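Local structure of histidine utilization repressor (Pseudomonas syringae pv. tomato, 2PKH) at residues 52-58 / 129-135. The protein probably represses the histidine utilization (hut) genes by binding the hutP region of the hut operon in the absence of inducer, this chain being its C-terminal UTRA domain. Residues are numbered along the deposited sequence.
With EDO (1,2-ethanediol), chain N.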
ATOM      1  N   GLN B  52      -8.129   8.521 -19.027  1.00 19.73           N
ATOM      2  CA  GLN B  52      -7.608   7.109 -19.121  1.00 19.94           C
ATOM      3  C   GLN B  52      -8.169   6.426 -20.304  1.00 18.05           C
ATOM      4  O   GLN B  52      -9.329   6.610 -20.564  1.00 16.87           O
ATOM      5  CB  GLN B  52      -8.128   6.303 -17.942  1.00 18.53           C
ATOM      6  CG  GLN B  52      -7.339   5.030 -17.716  1.00 22.58           C
ATOM      7  CD  GLN B  52      -8.018   4.090 -16.744  1.00 25.28           C
ATOM      8  OE1 GLN B  52      -9.119   3.696 -16.957  1.00 27.88           O
ATOM      9  NE2 GLN B  52      -7.367   3.794 -15.659  1.00 25.74           N
ATOM     10  N   ILE B  53      -7.354   5.643 -21.023  1.00 19.62           N
ATOM     11  CA  ILE B  53      -7.899   4.643 -21.926  1.00 20.63           C
ATOM     12  C   ILE B  53      -7.766   3.283 -21.218  1.00 20.19           C
ATOM     13  O   ILE B  53      -6.683   2.903 -20.835  1.00 19.35           O
ATOM     14  CB  ILE B  53      -7.173   4.595 -23.330  1.00 22.99           C
ATOM     15  CG1 ILE B  53      -7.134   5.999 -23.957  1.00 19.56           C
ATOM     16  CG2 ILE B  53      -7.972   3.732 -24.338  1.00 26.55           C
ATOM     17  CD1 ILE B  53      -6.436   5.980 -25.385  1.00 21.21           C
ATOM     18  N   GLU B  54      -8.857   2.552 -21.044  1.00 17.65           N
ATOM     19  CA  GLU B  54      -8.721   1.263 -20.310  1.00 21.58           C
ATOM     20  C   GLU B  54      -8.976   0.197 -21.391  1.00 21.39           C
ATOM     21  O   GLU B  54     -10.097   0.137 -21.890  1.00 20.78           O
ATOM     22  CB  GLU B  54      -9.864   1.149 -19.294  1.00 20.13           C
ATOM     23  CG  GLU B  54     -10.081  -0.244 -18.666  1.00 22.66           C
ATOM     24  CD  GLU B  54     -11.452  -0.384 -17.910  1.00 26.84           C
ATOM     25  OE1 GLU B  54     -11.579  -1.189 -16.936  1.00 31.80           O
ATOM     26  OE2 GLU B  54     -12.389   0.328 -18.286  1.00 32.14           O
ATOM     27  N   ASP B  55      -7.954  -0.581 -21.762  1.00 22.48           N
ATOM     28  CA  ASP B  55      -8.067  -1.635 -22.785  1.00 21.88           C
ATOM     29  C   ASP B  55      -8.017  -2.923 -22.011  1.00 20.73           C
ATOM     30  O   ASP B  55      -6.975  -3.213 -21.422  1.00 20.51           O
ATOM     31  CB  ASP B  55      -6.831  -1.594 -23.681  1.00 23.12           C
ATOM     32  CG  ASP B  55      -7.102  -2.255 -25.047  1.00 26.10           C
ATOM     33  OD1 ASP B  55      -8.299  -2.621 -25.285  1.00 26.36           O
ATOM     34  OD2 ASP B  55      -6.122  -2.446 -25.826  1.00 25.45           O
ATOM     35  N   ARG B  56      -9.153  -3.621 -21.915  1.00 18.33           N
ATOM     36  CA  ARG B  56      -9.354  -4.689 -20.932  1.00 18.88           C
ATOM     37  C   ARG B  56      -9.767  -5.963 -21.597  1.00 17.87           C
ATOM     38  O   ARG B  56     -10.652  -5.945 -22.454  1.00 19.18           O
ATOM     39  CB  ARG B  56     -10.469  -4.287 -19.901  1.00 17.87           C
ATOM     40  CG  ARG B  56     -10.796  -5.416 -18.869  1.00 17.95           C
ATOM     41  CD  ARG B  56     -11.614  -4.922 -17.658  1.00 22.86           C
ATOM     42  NE  ARG B  56     -10.975  -3.852 -16.860  1.00 22.54           N
ATOM     43  CZ  ARG B  56     -10.071  -4.033 -15.899  1.00 27.23           C
ATOM     44  NH1 ARG B  56      -9.604  -5.251 -15.614  1.00 21.26           N
ATOM     45  NH2 ARG B  56      -9.578  -2.961 -15.271  1.00 26.56           N
ATOM     46  N   PHE B  57      -9.181  -7.056 -21.181  1.00 18.46           N
ATOM     47  CA  PHE B  57      -9.569  -8.372 -21.699  1.00 19.24           C
ATOM     48  C   PHE B  57     -10.007  -9.288 -20.558  1.00 20.36           C
ATOM     49  O   PHE B  57      -9.423  -9.211 -19.455  1.00 19.84           O
ATOM     50  CB  PHE B  57      -8.358  -8.977 -22.433  1.00 18.66           C
ATOM     51  CG  PHE B  57      -7.816  -8.076 -23.527  1.00 19.83           C
ATOM     52  CD1 PHE B  57      -8.126  -8.301 -24.873  1.00 19.15           C
ATOM     53  CD2 PHE B  57      -7.017  -6.945 -23.180  1.00 21.80           C
ATOM     54  CE1 PHE B  57      -7.643  -7.416 -25.855  1.00 19.29           C
ATOM     55  CE2 PHE B  57      -6.550  -6.079 -24.151  1.00 19.90           C
ATOM     56  CZ  PHE B  57      -6.918  -6.297 -25.494  1.00 20.33           C
ATOM     57  N   VAL B  58     -10.991 -10.178 -20.839  1.00 20.51           N
ATOM     58  CA  VAL B  58     -11.749 -10.892 -19.804  1.00 21.60           C
ATOM     59  C   VAL B  58     -11.996 -12.299 -20.275  1.00 21.05           C
ATOM     60  O   VAL B  58     -12.367 -12.566 -21.425  1.00 19.04           O
ATOM     61  CB  VAL B  58     -13.128 -10.203 -19.448  1.00 20.50           C
ATOM     62  CG1 VAL B  58     -13.871 -10.988 -18.401  1.00 22.70           C
ATOM     63  CG2 VAL B  58     -12.966  -8.672 -19.059  1.00 20.99           C
ATOM     64  N   THR B 129      -8.935 -11.252 -15.634  1.00 21.41           N
ATOM     65  CA  THR B 129      -8.885 -10.121 -16.530  1.00 20.76           C
ATOM     66  C   THR B 129      -7.451  -9.526 -16.604  1.00 21.22           C
ATOM     67  O   THR B 129      -6.665  -9.689 -15.673  1.00 19.89           O
ATOM     68  CB  THR B 129      -9.942  -9.043 -16.090  1.00 22.37           C
ATOM     69  OG1 THR B 129      -9.925  -7.966 -17.025  1.00 23.03           O
ATOM     70  CG2 THR B 129      -9.623  -8.505 -14.632  1.00 20.24           C
ATOM     71  N   ALA B 130      -7.100  -8.906 -17.726  1.00 20.76           N
ATOM     72  CA  ALA B 130      -5.836  -8.201 -17.874  1.00 20.00           C
ATOM     73  C   ALA B 130      -6.163  -6.894 -18.565  1.00 20.71           C
ATOM     74  O   ALA B 130      -7.016  -6.873 -19.485  1.00 19.47           O
ATOM     75  CB  ALA B 130      -4.868  -9.034 -18.722  1.00 20.72           C
ATOM     76  N   ALA B 131      -5.541  -5.784 -18.133  1.00 20.42           N
ATOM     77  CA  ALA B 131      -5.903  -4.461 -18.689  1.00 19.33           C
ATOM     78  C   ALA B 131      -4.643  -3.661 -18.974  1.00 20.59           C
ATOM     79  O   ALA B 131      -3.657  -3.772 -18.250  1.00 21.27           O
ATOM     80  CB  ALA B 131      -6.833  -3.662 -17.726  1.00 20.05           C
ATOM     81  N   ARG B 132      -4.723  -2.776 -19.932  1.00 21.06           N
ATOM     82  CA  ARG B 132      -3.599  -1.911 -20.268  1.00 23.11           C
ATOM     83  C   ARG B 132      -4.182  -0.551 -20.113  1.00 23.53           C
ATOM     84  O   ARG B 132      -5.152  -0.201 -20.792  1.00 21.45           O
ATOM     85  CB  ARG B 132      -3.205  -2.143 -21.742  1.00 23.90           C
ATOM     86  CG  ARG B 132      -2.006  -1.344 -22.218  1.00 23.05           C
ATOM     87  CD  ARG B 132      -1.764  -1.587 -23.698  1.00 24.92           C
ATOM     88  NE  ARG B 132      -0.455  -1.019 -24.037  1.00 27.72           N
ATOM     89  CZ  ARG B 132      -0.304   0.198 -24.514  1.00 29.42           C
ATOM     90  NH1 ARG B 132      -1.380   0.936 -24.745  1.00 35.01           N
ATOM     91  NH2 ARG B 132       0.907   0.679 -24.781  1.00 27.51           N
ATOM     92  N   LEU B 133      -3.678   0.222 -19.155  1.00 21.68           N
ATOM     93  CA  LEU B 133      -4.368   1.508 -18.852  1.00 22.36           C
ATOM     94  C   LEU B 133      -3.382   2.621 -19.149  1.00 23.10           C
ATOM     95  O   LEU B 133      -2.242   2.611 -18.635  1.00 23.43           O
ATOM     96  CB  LEU B 133      -4.758   1.547 -17.364  1.00 22.70           C
ATOM     97  CG  LEU B 133      -5.452   0.298 -16.769  1.00 23.24           C
ATOM     98  CD1 LEU B 133      -5.244   0.422 -15.278  1.00 22.75           C
ATOM     99  CD2 LEU B 133      -6.880   0.517 -17.111  1.00 18.06           C
ATOM    100  N   ILE B 134      -3.745   3.557 -19.985  1.00 23.15           N
ATOM    101  CA  ILE B 134      -2.778   4.612 -20.317  1.00 23.57           C
ATOM    102  C   ILE B 134      -3.382   5.931 -19.894  1.00 22.36           C
ATOM    103  O   ILE B 134      -4.561   6.184 -20.171  1.00 21.24           O
ATOM    104  CB  ILE B 134      -2.248   4.483 -21.806  1.00 25.31           C
ATOM    105  CG1 ILE B 134      -1.444   5.720 -22.246  1.00 23.40           C
ATOM    106  CG2 ILE B 134      -3.396   4.242 -22.790  1.00 28.23           C
ATOM    107  CD1 ILE B 134      -0.512   5.317 -23.558  1.00 25.95           C
ATOM    108  N   HIS B 135      -2.595   6.721 -19.170  1.00 20.03           N
ATOM    109  CA  HIS B 135      -3.097   7.955 -18.603  1.00 21.26           C
ATOM    110  C   HIS B 135      -2.228   9.086 -19.106  1.00 20.25           C
ATOM    111  O   HIS B 135      -1.023   8.903 -19.120  1.00 22.08           O
ATOM    112  CB  HIS B 135      -2.974   7.947 -17.084  1.00 20.44           C
ATOM    113  CG  HIS B 135      -3.458   6.700 -16.436  1.00 22.42           C
ATOM    114  ND1 HIS B 135      -4.715   6.585 -15.866  1.00 24.83           N
ATOM    115  CD2 HIS B 135      -2.873   5.493 -16.314  1.00 18.06           C
ATOM    116  CE1 HIS B 135      -4.840   5.389 -15.327  1.00 20.49           C
ATOM    117  NE2 HIS B 135      -3.748   4.696 -15.602  1.00 23.51           N
TER
HETATM  118  C1  EDO N1010     -11.603   2.430 -13.180  1.00 45.54           C
HETATM  119  O1  EDO N1010     -12.556   3.472 -13.032  1.00 46.25           O
HETATM  120  C2  EDO N1010     -10.991   2.583 -14.580  1.00 46.04           C
HETATM  121  O2  EDO N1010     -10.103   1.473 -14.831  1.00 44.65           O
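Two neighbouring antiparallel strands, joined mainly by their backbones, form the middle of the sheet at the heart of this domain: 52-58 lies on strand 49-59, 129-135 on strand 126-136, and their axes come within 4.6 Å at 167°. Hydrogen-bonded and non-hydrogen-bonded pairs alternate as in any regular antiparallel sheet. In each of the former, Ile53 with Ile134, Asp55 with Arg132 and Phe57 with Ala130, two N-H to C=O bonds close a ring; the shortest, Arg132 N to Asp55 O, measures 2.7 Å. In between, CA-H...O contacts such as Ala131 CA to Asp55 O (3.2 Å) accompany the closer approach of the strands, and the CA atoms of Arg56 and Ala131 stand just 4.1 Å apart. Although 70 residues separate the segments, each strand is the inner edge of a three-stranded antiparallel run, 9-20, 36-46, 49-59 and 88-97, 113-123, 126-136; their pairing joins the two runs into the six-stranded sheet of the UTRA domain, probably the inducer-sensing part of this GntR-family repressor.

Side chains divide by face. On that of Glu54, Arg56 and Thr129, Arg56 NE makes a salt bridge to Glu54 OE1 (2.7 Å), while Arg56 NH1 donates to Thr129 OG1 (3.1 Å). The small Ala131 lets the guanidinium lie over its CB, 3.7 Å from Arg56 CZ. Thr129 OG1 in turn donates to Phe57 O (2.8 Å), tying a side chain to the backbone. On the opposite face, Ile53 CB packs on Ile134 CG2 (3.8 Å), whereas the charged ends of Asp55 and Arg132 turn to His39 and Glu102, and the Phe57 ring stacks with His39.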